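Local coordinates for protein probable fumarate reductase Ifc3 (Shewanella frigidimarina, PDB 1QO8) that catalyses in vitro the essentially unidirectional reduction of fumarate to succinate, using one FAD and four covalently bound c-type haems per subunit, at residues 363-368 against 493-498; 367-372 against 431-436; 379-384 against 413-418. All coordinates share one frame; numbering follows the deposited sequence.

Interaction 1 of 3, residues 363-368 against 493-498; sequences VGKDSR and KVAPGI
Three main-chain hydrogen bonds hold residues 363-368 to 493-498. The shortest runs from Val363 N to Ala495 O at 2.7 Å, with the donor 32° above the carbonyl plane. Its return partner, Ala495 N to Val363 O at 3.0 Å, stays in plane. Lys365 N bonds to Lys493 O at 2.9 Å, coming in 45° out of the plane of that carbonyl. A water bridges the side, donating to Asp366 OD2 and accepting from Lys493 N, which ties the carboxylate to that main chain, while OD2 stays 5.8 Å from Lys493 NZ. The hydrogen-bonded pair Val363-Ala495 belongs to an antiparallel strand pairing in the mixed sheet of the flavoprotein part, with Gly364 facing Val494 as the non-hydrogen-bonded pair. At Gly364 a side chain would collide with Ser367 O. Val363 has CG1 anti to its own N, which brings CG2 over Gly497 N at 3.6 Å; a CB on Gly497 would clash with that methyl. Gly497 also shares a backbone hydrogen bond with His360, which probably binds succinate, as in relatives. Lys365 packs its CB and CG on the strand, CB 3.8 Å from Lys493 CG and CG 4.0 Å from Ala495 CB, before bending away.

Interaction 2 of 3, residues 367-372 against 431-436; sequences SRILIS and DHLEML. With HEM (protoporphyrin IX containing Fe), chain C.
Arg368 NH1 is gripped by two hydrogen bonds, to Ser330 O and Asn332 O, and NH2 of the same group adds one to Glu81 O. The guanidinium thus ties the start of the loop 367-372 to neighbouring backbone carbonyls. That start is an inverse gamma turn centred on Arg368, closed by Ile369 N to Ser367 O at 2.6 Å. Facing it is a helix end finished by a Schellman motif: Glu434, with positive phi, is the C-prime residue, Met435 N bonds to Tyr430 O, and Glu434 N to Asp431 O at 3.0 Å. No hydrogen bond spans the two segments; they meet through apolar side chains beside a haem. Met435 carries most of this contact. Its CG, anti to the carbonyl carbon, presses on Ser367 CB at 3.4 Å, tighter than usual for two carbons, and its sulfur lies next to Ser367 OG. A bend at chi3 (75°) then swings CE toward Ile371, whose CD1 it meets tip to tip at 3.9 Å. The same methyl is near Ile369 CG2, so three loop residues converge on one thioether. Nearer the haem, Ile369 and Leu433 cross at about a right angle, CD1 to CD1 at 3.8 Å. Ile369 also packs against His83, an axial ligand of a haem iron. The loop thus runs from the haem pocket at Ile369 to Ser372, which probably contacts fumarate and succinate, as in relatives. Leu433 sends its two methyls to different partners: while CD1 stays with Ile369, CD2 touches the pyrrole carbon C3A of the haem at 3.6 Å. Ile369 CD1 in turn rests 3.6 Å from CBD, within a propionate arm of that haem.

Interaction 3 of 3, residues 379-384 against 413-418; sequences GAVMVN and WIIFDN
Strands 381-383 and 413-417 run antiparallel, their axes 138° apart, at one end of a mixed sheet. Four main-chain hydrogen bonds join them. Trp413 N to Val383 O is short and almost straight (2.7 Å, 176° at the hydrogen), and it lies nearly along the C=O axis, as does Ile415 N to Val381 O. The more continuous packing is on the face bearing Val381, Val383, Trp413 and Ile415. Ile415 is its hub: CD1 crosses Val383 at about a right angle, 3.7 Å from CG1, while CG2 sits 3.9 Å from Val381 CB. An alanine here lacks CG2 and CD1, and would probably leave Val381 and Val383 less well packed and loosen the contacts with Met451 and Met484. Trp413 adds its ring edge, with Asn384 O in the ring plane 3.6 Å from CD1. The tightest point is Ala380 CB, 3.2 Å from Ile415 O and 3.5 Å from Ile414 CG2. Met382 is loose by comparison: it meets Ile414 only through CG, at 4.1 Å from CG1, and its chain bends at chi3 so that the end leads away. Asp417 makes no contact with residues 379-384 and N-caps the helix that follows. Since every hydrogen bond across the pair is main-chain and the side-chain contacts are mostly apolar, its alignment rests on backbone pairing and its stability probably on burying hydrocarbon.

Overall arrangement
Along the chain the contacts are nested: interaction 3 lies within the loop closed by interaction 2, and interactions 1 and 2 start from one stretch sharing Ser367 and Arg368. The centres of interactions 1 and 2 are about 9 Å apart, and the two are joined by a probable hydrogen bond from Gly364 N to Ile369 O and by Ile371 CD1 against Val494 CG1. Interaction 3 lies about 15 Å from interaction 1 and 14 Å from interaction 2, centre to centre. Strand 489-505 pairs with both 357-364 and 412-417, so interactions 1 and 3 belong to one mixed sheet. This sheet runs outward from the haem and FAD side, consistent with a capping domain that closes over the active site in this family.

Interaction 1 of 3, residues 363-368 against 493-498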
loop_
_atom_site.group_PDB
_atom_site.type_symbol
_atom_site.label_atom_id
_atom_site.label_comp_id
_atom_site.label_asym_id
_atom_site.label_seq_id
_atom_site.Cartn_x
_atom_site.Cartn_y
_atom_site.Cartn_z
ATOM N N VAL A 363 24.993 3.636 -1.841
ATOM C CA VAL A 363 25.078 3.176 -3.255
ATOM C C VAL A 363 25.766 4.249 -4.065
ATOM O O VAL A 363 25.482 5.440 -3.814
ATOM C CB VAL A 363 23.611 3.008 -3.820
ATOM C CG1 VAL A 363 23.565 2.568 -5.240
ATOM C CG2 VAL A 363 22.933 1.897 -2.985
ATOM N N GLY A 364 26.589 3.889 -5.072
ATOM C CA GLY A 364 27.207 4.993 -5.819
ATOM C C GLY A 364 26.211 5.905 -6.464
ATOM O O GLY A 364 25.192 5.423 -6.957
ATOM N N LYS A 365 26.408 7.200 -6.569
ATOM C CA LYS A 365 25.404 8.096 -7.084
ATOM C C LYS A 365 25.540 8.190 -8.614
ATOM O O LYS A 365 24.557 8.291 -9.369
ATOM C CB LYS A 365 25.391 9.434 -6.352
ATOM C CG LYS A 365 23.962 9.965 -6.153
ATOM C CD LYS A 365 23.817 11.476 -6.258
ATOM C CE LYS A 365 22.382 11.876 -6.593
ATOM N NZ LYS A 365 21.358 11.288 -5.666
ATOM N N ASP A 366 26.757 8.008 -9.114
ATOM C CA ASP A 366 27.094 7.945 -10.519
ATOM C C ASP A 366 27.100 6.521 -11.064
ATOM O O ASP A 366 26.375 6.276 -12.029
ATOM C CB ASP A 366 28.483 8.559 -10.791
ATOM C CG ASP A 366 29.358 8.636 -9.542
ATOM O OD1 ASP A 366 29.097 7.858 -8.533
ATOM O OD2 ASP A 366 30.271 9.532 -9.620
ATOM N N SER A 367 27.983 5.681 -10.585
ATOM C CA SER A 367 27.976 4.247 -10.865
ATOM C C SER A 367 27.156 3.555 -9.785
ATOM O O SER A 367 27.511 3.442 -8.584
ATOM C CB SER A 367 29.380 3.800 -11.089
ATOM O OG SER A 367 29.755 2.478 -11.366
ATOM N N ARG A 368 25.980 3.017 -10.146
ATOM C CA ARG A 368 24.979 2.642 -9.141
ATOM C C ARG A 368 25.253 1.310 -8.544
ATOM O O ARG A 368 24.511 0.321 -8.566
ATOM C CB ARG A 368 23.535 2.813 -9.645
ATOM C CG ARG A 368 23.202 4.261 -10.014
ATOM C CD ARG A 368 21.731 4.457 -10.508
ATOM N NE ARG A 368 21.393 3.588 -11.630
ATOM C CZ ARG A 368 20.806 2.409 -11.641
ATOM N NH1 ARG A 368 20.325 1.690 -10.586
ATOM N NH2 ARG A 368 20.628 1.852 -12.875
ATOM N N LYS A 493 31.214 9.174 -4.758
ATOM C CA LYS A 493 29.940 9.834 -4.438
ATOM C C LYS A 493 28.835 8.848 -4.131
ATOM O O LYS A 493 28.692 7.875 -4.872
ATOM C CB LYS A 493 29.573 10.757 -5.601
ATOM C CG LYS A 493 28.356 11.660 -5.340
ATOM C CD LYS A 493 28.297 12.516 -6.638
ATOM C CE LYS A 493 27.453 13.730 -6.594
ATOM N NZ LYS A 493 27.509 14.404 -7.981
ATOM N N VAL A 494 28.182 8.919 -2.945
ATOM C CA VAL A 494 27.170 7.902 -2.583
ATOM C C VAL A 494 25.885 8.469 -2.056
ATOM O O VAL A 494 25.784 9.640 -1.741
ATOM C CB VAL A 494 27.711 6.949 -1.510
ATOM C CG1 VAL A 494 29.050 6.370 -1.982
ATOM C CG2 VAL A 494 27.939 7.721 -0.175
ATOM N N ALA A 495 24.827 7.688 -1.978
ATOM C CA ALA A 495 23.530 8.013 -1.462
ATOM C C ALA A 495 22.823 6.710 -1.178
ATOM O O ALA A 495 23.126 5.640 -1.707
ATOM C CB ALA A 495 22.809 8.918 -2.468
ATOM N N PRO A 496 21.978 6.691 -0.137
ATOM C CA PRO A 496 21.225 5.476 0.103
ATOM C C PRO A 496 20.425 5.133 -1.173
ATOM O O PRO A 496 20.013 6.000 -1.903
ATOM C CB PRO A 496 20.290 5.823 1.257
ATOM C CG PRO A 496 20.615 7.194 1.664
ATOM C CD PRO A 496 21.497 7.863 0.579
ATOM N N GLY A 497 20.277 3.816 -1.417
ATOM C CA GLY A 497 19.617 3.405 -2.648
ATOM C C GLY A 497 18.513 2.375 -2.285
ATOM O O GLY A 497 18.778 1.472 -1.500
ATOM N N ILE A 498 17.405 2.516 -3.010
ATOM C CA ILE A 498 16.434 1.414 -3.017
ATOM C C ILE A 498 17.111 0.199 -3.564
ATOM O O ILE A 498 17.813 0.189 -4.586
ATOM C CB ILE A 498 15.132 1.840 -3.800
ATOM C CG1 ILE A 498 14.549 2.943 -2.836
ATOM C CG2 ILE A 498 14.153 0.685 -3.779
ATOM C CD1 ILE A 498 13.765 3.967 -3.585
HETATM O O HOH W 1 31.899 8.593 -7.470
#

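Interaction 2 of 3, residues 367-372 against 431-436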
loop_
_atom_site.group_PDB
_atom_site.type_symbol
_atom_site.label_atom_id
_atom_site.label_comp_id
_atom_site.label_asym_id
_atom_site.label_seq_id
_atom_site.Cartn_x
_atom_site.Cartn_y
_atom_site.Cartn_z
ATOM N N SER A 367 27.983 5.681 -10.585
ATOM C CA SER A 367 27.976 4.247 -10.865
ATOM C C SER A 367 27.156 3.555 -9.785
ATOM O O SER A 367 27.511 3.442 -8.584
ATOM C CB SER A 367 29.380 3.800 -11.089
ATOM O OG SER A 367 29.755 2.478 -11.366
ATOM N N ARG A 368 25.980 3.017 -10.146
ATOM C CA ARG A 368 24.979 2.642 -9.141
ATOM C C ARG A 368 25.253 1.310 -8.544
ATOM O O ARG A 368 24.511 0.321 -8.566
ATOM C CB ARG A 368 23.535 2.813 -9.645
ATOM C CG ARG A 368 23.202 4.261 -10.014
ATOM C CD ARG A 368 21.731 4.457 -10.508
ATOM N NE ARG A 368 21.393 3.588 -11.630
ATOM C CZ ARG A 368 20.806 2.409 -11.641
ATOM N NH1 ARG A 368 20.325 1.690 -10.586
ATOM N NH2 ARG A 368 20.628 1.852 -12.875
ATOM N N ILE A 369 26.417 1.198 -7.911
ATOM C CA ILE A 369 26.846 -0.078 -7.322
ATOM C C ILE A 369 26.963 0.158 -5.801
ATOM O O ILE A 369 27.253 1.304 -5.432
ATOM C CB ILE A 369 28.232 -0.221 -8.001
ATOM C CG1 ILE A 369 28.039 -0.952 -9.338
ATOM C CG2 ILE A 369 29.311 -0.810 -7.106
ATOM C CD1 ILE A 369 29.306 -0.954 -10.161
ATOM N N LEU A 370 26.766 -0.805 -4.973
ATOM C CA LEU A 370 26.876 -0.822 -3.543
ATOM C C LEU A 370 28.319 -0.398 -3.120
ATOM O O LEU A 370 29.274 -0.975 -3.674
ATOM C CB LEU A 370 26.569 -2.194 -2.961
ATOM C CG LEU A 370 25.207 -2.896 -3.076
ATOM C CD1 LEU A 370 24.853 -3.705 -1.810
ATOM C CD2 LEU A 370 23.998 -2.030 -3.343
ATOM N N ILE A 371 28.499 0.689 -2.418
ATOM C CA ILE A 371 29.808 0.878 -1.700
ATOM C C ILE A 371 29.648 0.213 -0.352
ATOM O O ILE A 371 28.807 0.562 0.464
ATOM C CB ILE A 371 30.220 2.338 -1.692
ATOM C CG1 ILE A 371 30.550 2.725 -3.153
ATOM C CG2 ILE A 371 31.535 2.525 -0.889
ATOM C CD1 ILE A 371 29.444 3.575 -3.694
ATOM N N SER A 372 30.340 -0.901 -0.171
ATOM C CA SER A 372 30.357 -1.668 1.014
ATOM C C SER A 372 30.648 -0.816 2.284
ATOM O O SER A 372 31.481 0.092 2.315
ATOM C CB SER A 372 31.506 -2.711 0.922
ATOM O OG SER A 372 31.398 -3.441 2.135
ATOM N N ASP A 431 38.055 1.934 -8.251
ATOM C CA ASP A 431 38.904 2.774 -9.052
ATOM C C ASP A 431 38.850 2.200 -10.508
ATOM O O ASP A 431 38.870 2.982 -11.412
ATOM C CB ASP A 431 40.336 2.734 -8.583
ATOM C CG ASP A 431 41.189 3.873 -9.078
ATOM O OD1 ASP A 431 40.665 4.897 -9.568
ATOM O OD2 ASP A 431 42.429 3.817 -8.950
ATOM N N HIS A 432 38.972 0.922 -10.738
ATOM C CA HIS A 432 38.971 0.321 -12.064
ATOM C C HIS A 432 37.602 0.571 -12.735
ATOM O O HIS A 432 37.535 0.810 -13.915
ATOM C CB HIS A 432 39.066 -1.219 -12.039
ATOM C CG HIS A 432 40.373 -1.743 -11.576
ATOM N ND1 HIS A 432 40.566 -2.996 -10.996
ATOM C CD2 HIS A 432 41.598 -1.112 -11.605
ATOM C CE1 HIS A 432 41.879 -3.083 -10.708
ATOM N NE2 HIS A 432 42.524 -1.970 -11.077
ATOM N N LEU A 433 36.518 0.649 -11.977
ATOM C CA LEU A 433 35.208 1.074 -12.432
ATOM C C LEU A 433 35.062 2.542 -12.625
ATOM O O LEU A 433 33.929 2.998 -12.872
ATOM C CB LEU A 433 34.101 0.515 -11.511
ATOM C CG LEU A 433 34.128 -1.009 -11.485
ATOM C CD1 LEU A 433 33.025 -1.586 -10.576
ATOM C CD2 LEU A 433 33.992 -1.597 -12.908
ATOM N N GLU A 434 36.133 3.306 -12.508
ATOM C CA GLU A 434 36.157 4.739 -12.587
ATOM C C GLU A 434 35.183 5.391 -11.617
ATOM O O GLU A 434 34.785 6.549 -11.827
ATOM C CB GLU A 434 35.895 5.232 -14.052
ATOM C CG GLU A 434 36.843 4.596 -15.081
ATOM C CD GLU A 434 36.476 4.984 -16.514
ATOM O OE1 GLU A 434 35.690 5.877 -16.881
ATOM O OE2 GLU A 434 37.050 4.437 -17.443
ATOM N N MET A 435 35.005 4.825 -10.428
ATOM C CA MET A 435 34.157 5.515 -9.429
ATOM C C MET A 435 34.846 6.517 -8.519
ATOM O O MET A 435 34.228 7.381 -7.838
ATOM C CB MET A 435 33.529 4.358 -8.624
ATOM C CG MET A 435 32.449 3.654 -9.529
ATOM S SD MET A 435 32.009 2.162 -8.539
ATOM C CE MET A 435 30.985 2.927 -7.248
ATOM N N LEU A 436 36.190 6.452 -8.511
ATOM C CA LEU A 436 36.893 7.359 -7.543
ATOM C C LEU A 436 37.313 8.653 -8.174
ATOM O O LEU A 436 38.061 8.621 -9.191
ATOM C CB LEU A 436 38.176 6.654 -7.074
ATOM C CG LEU A 436 37.963 5.296 -6.419
ATOM C CD1 LEU A 436 39.283 4.905 -5.792
ATOM C CD2 LEU A 436 36.716 5.351 -5.494
HETATM C CHA HEM C . 30.463 -5.025 -12.035
HETATM C CHB HEM C . 31.774 -3.714 -16.522
HETATM C CHC HEM C . 27.058 -3.417 -17.524
HETATM C CHD HEM C . 25.954 -3.533 -12.803
HETATM C C1A HEM C . 31.255 -4.780 -13.125
HETATM C C2A HEM C . 32.680 -5.003 -13.303
HETATM C C3A HEM C . 33.030 -4.653 -14.533
HETATM C C4A HEM C . 31.819 -4.151 -15.188
HETATM C CMA HEM C . 34.407 -4.645 -15.239
HETATM C CAA HEM C . 33.623 -5.510 -12.165
HETATM C CBA HEM C . 33.871 -7.030 -12.203
HETATM C CGA HEM C . 32.618 -7.763 -11.784
HETATM O O1A HEM C . 32.126 -8.523 -12.684
HETATM O O2A HEM C . 32.147 -7.587 -10.616
HETATM C C1B HEM C . 30.580 -3.703 -17.231
HETATM C C2B HEM C . 30.440 -3.676 -18.681
HETATM C C3B HEM C . 29.146 -3.633 -18.934
HETATM C C4B HEM C . 28.408 -3.600 -17.700
HETATM C CMB HEM C . 31.648 -3.754 -19.601
HETATM C CAB HEM C . 28.359 -3.728 -20.311
HETATM C CBB HEM C . 28.921 -4.297 -21.382
HETATM C C1C HEM C . 26.334 -3.323 -16.360
HETATM C C2C HEM C . 24.892 -3.172 -16.205
HETATM C C3C HEM C . 24.606 -3.245 -14.908
HETATM C C4C HEM C . 25.842 -3.445 -14.191
HETATM C CMC HEM C . 23.987 -2.945 -17.422
HETATM C CAC HEM C . 23.236 -3.211 -14.139
HETATM C CBC HEM C . 22.128 -3.759 -14.631
HETATM C C1D HEM C . 27.085 -3.993 -12.181
HETATM C C2D HEM C . 27.171 -4.334 -10.745
HETATM C C3D HEM C . 28.409 -4.754 -10.544
HETATM C C4D HEM C . 29.144 -4.698 -11.791
HETATM C CMD HEM C . 25.991 -4.186 -9.763
HETATM C CAD HEM C . 29.063 -5.227 -9.196
HETATM C CBD HEM C . 29.980 -4.176 -8.622
HETATM C CGD HEM C . 30.761 -4.501 -7.323
HETATM O O1D HEM C . 30.195 -5.111 -6.395
HETATM O O2D HEM C . 31.950 -4.134 -7.226
HETATM N NA HEM C . 30.756 -4.318 -14.341
HETATM N NB HEM C . 29.325 -3.621 -16.663
HETATM N NC HEM C . 26.879 -3.495 -15.105
HETATM N ND HEM C . 28.290 -4.216 -12.784
HETATM FE FE HEM C . 28.795 -3.996 -14.747
#

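Interaction 3 of 3, residues 379-384 against 413-418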
loop_
_atom_site.group_PDB
_atom_site.type_symbol
_atom_site.label_atom_id
_atom_site.label_comp_id
_atom_site.label_asym_id
_atom_site.label_seq_id
_atom_site.Cartn_x
_atom_site.Cartn_y
_atom_site.Cartn_z
ATOM N N GLY A 379 38.405 2.458 7.595
ATOM C CA GLY A 379 39.020 3.736 7.807
ATOM C C GLY A 379 38.465 4.988 7.187
ATOM O O GLY A 379 38.928 6.085 7.460
ATOM N N ALA A 380 37.586 4.813 6.123
ATOM C CA ALA A 380 37.298 6.002 5.342
ATOM C C ALA A 380 36.418 6.934 6.203
ATOM O O ALA A 380 35.731 6.503 7.080
ATOM C CB ALA A 380 36.533 5.622 4.081
ATOM N N VAL A 381 36.421 8.172 5.814
ATOM C CA VAL A 381 35.660 9.267 6.307
ATOM C C VAL A 381 34.462 9.560 5.351
ATOM O O VAL A 381 34.627 9.318 4.166
ATOM C CB VAL A 381 36.598 10.489 6.322
ATOM C CG1 VAL A 381 35.940 11.823 6.658
ATOM C CG2 VAL A 381 37.720 10.220 7.347
ATOM N N MET A 382 33.372 10.098 5.923
ATOM C CA MET A 382 32.216 10.500 5.133
ATOM C C MET A 382 31.924 11.967 5.389
ATOM O O MET A 382 31.797 12.364 6.537
ATOM C CB MET A 382 30.998 9.614 5.449
ATOM C CG MET A 382 29.833 9.861 4.447
ATOM S SD MET A 382 28.545 8.608 4.669
ATOM C CE MET A 382 28.111 8.789 6.388
ATOM N N VAL A 383 31.829 12.676 4.275
ATOM C CA VAL A 383 31.738 14.124 4.236
ATOM C C VAL A 383 30.571 14.552 3.310
ATOM O O VAL A 383 30.191 13.808 2.375
ATOM C CB VAL A 383 33.149 14.458 3.771
ATOM C CG1 VAL A 383 33.363 15.140 2.470
ATOM C CG2 VAL A 383 34.047 14.942 4.906
ATOM N N ASN A 384 29.969 15.685 3.618
ATOM C CA ASN A 384 28.816 16.111 2.788
ATOM C C ASN A 384 29.330 16.857 1.570
ATOM O O ASN A 384 30.569 16.889 1.372
ATOM C CB ASN A 384 27.834 16.906 3.626
ATOM C CG ASN A 384 28.376 18.244 4.076
ATOM O OD1 ASN A 384 29.447 18.756 3.665
ATOM N ND2 ASN A 384 27.531 18.779 4.954
ATOM N N TRP A 413 30.070 12.061 0.276
ATOM C CA TRP A 413 31.305 11.523 -0.294
ATOM C C TRP A 413 32.008 10.566 0.660
ATOM O O TRP A 413 32.248 10.879 1.847
ATOM C CB TRP A 413 32.190 12.743 -0.541
ATOM C CG TRP A 413 31.785 13.675 -1.634
ATOM C CD1 TRP A 413 31.300 14.932 -1.505
ATOM C CD2 TRP A 413 31.948 13.452 -3.054
ATOM N NE1 TRP A 413 31.087 15.464 -2.748
ATOM C CE2 TRP A 413 31.504 14.600 -3.706
ATOM C CE3 TRP A 413 32.478 12.427 -3.802
ATOM C CZ2 TRP A 413 31.507 14.745 -5.109
ATOM C CZ3 TRP A 413 32.504 12.523 -5.190
ATOM C CH2 TRP A 413 31.994 13.691 -5.827
ATOM N N ILE A 414 32.480 9.415 0.190
ATOM C CA ILE A 414 33.333 8.623 1.073
ATOM C C ILE A 414 34.801 8.808 0.655
ATOM O O ILE A 414 35.030 8.687 -0.557
ATOM C CB ILE A 414 32.897 7.174 1.146
ATOM C CG1 ILE A 414 31.590 7.137 1.966
ATOM C CG2 ILE A 414 33.972 6.284 1.736
ATOM C CD1 ILE A 414 30.873 5.817 1.939
ATOM N N ILE A 415 35.634 9.162 1.630
ATOM C CA ILE A 415 36.956 9.811 1.402
ATOM C C ILE A 415 38.083 9.082 2.112
ATOM O O ILE A 415 37.705 8.444 3.085
ATOM C CB ILE A 415 36.764 11.221 1.919
ATOM C CG1 ILE A 415 36.528 11.890 0.564
ATOM C CG2 ILE A 415 37.432 12.185 2.895
ATOM C CD1 ILE A 415 35.218 12.566 0.647
ATOM N N PHE A 416 39.253 8.968 1.477
ATOM C CA PHE A 416 40.304 8.165 2.099
ATOM C C PHE A 416 41.616 8.529 1.407
ATOM O O PHE A 416 41.550 9.250 0.397
ATOM C CB PHE A 416 40.069 6.664 2.178
ATOM C CG PHE A 416 39.667 6.124 0.821
ATOM C CD1 PHE A 416 40.627 5.819 -0.136
ATOM C CD2 PHE A 416 38.290 6.031 0.510
ATOM C CE1 PHE A 416 40.167 5.319 -1.378
ATOM C CE2 PHE A 416 37.860 5.520 -0.724
ATOM C CZ PHE A 416 38.803 5.187 -1.673
ATOM N N ASP A 417 42.769 8.070 1.955
ATOM C CA ASP A 417 44.013 8.503 1.252
ATOM C C ASP A 417 44.649 7.247 0.744
ATOM O O ASP A 417 44.005 6.177 0.861
ATOM C CB ASP A 417 44.871 9.290 2.264
ATOM C CG ASP A 417 45.553 8.399 3.294
ATOM O OD1 ASP A 417 45.209 7.206 3.542
ATOM O OD2 ASP A 417 46.521 8.923 3.929
ATOM N N ASN A 418 45.873 7.193 0.251
ATOM C CA ASN A 418 46.617 6.044 -0.275
ATOM C C ASN A 418 46.848 4.953 0.686
ATOM O O ASN A 418 47.077 3.805 0.276
ATOM C CB ASN A 418 47.988 6.475 -0.869
ATOM C CG ASN A 418 48.964 5.491 -1.467
ATOM O OD1 ASN A 418 49.846 5.595 -2.326
ATOM N ND2 ASN A 418 49.018 4.182 -1.162
#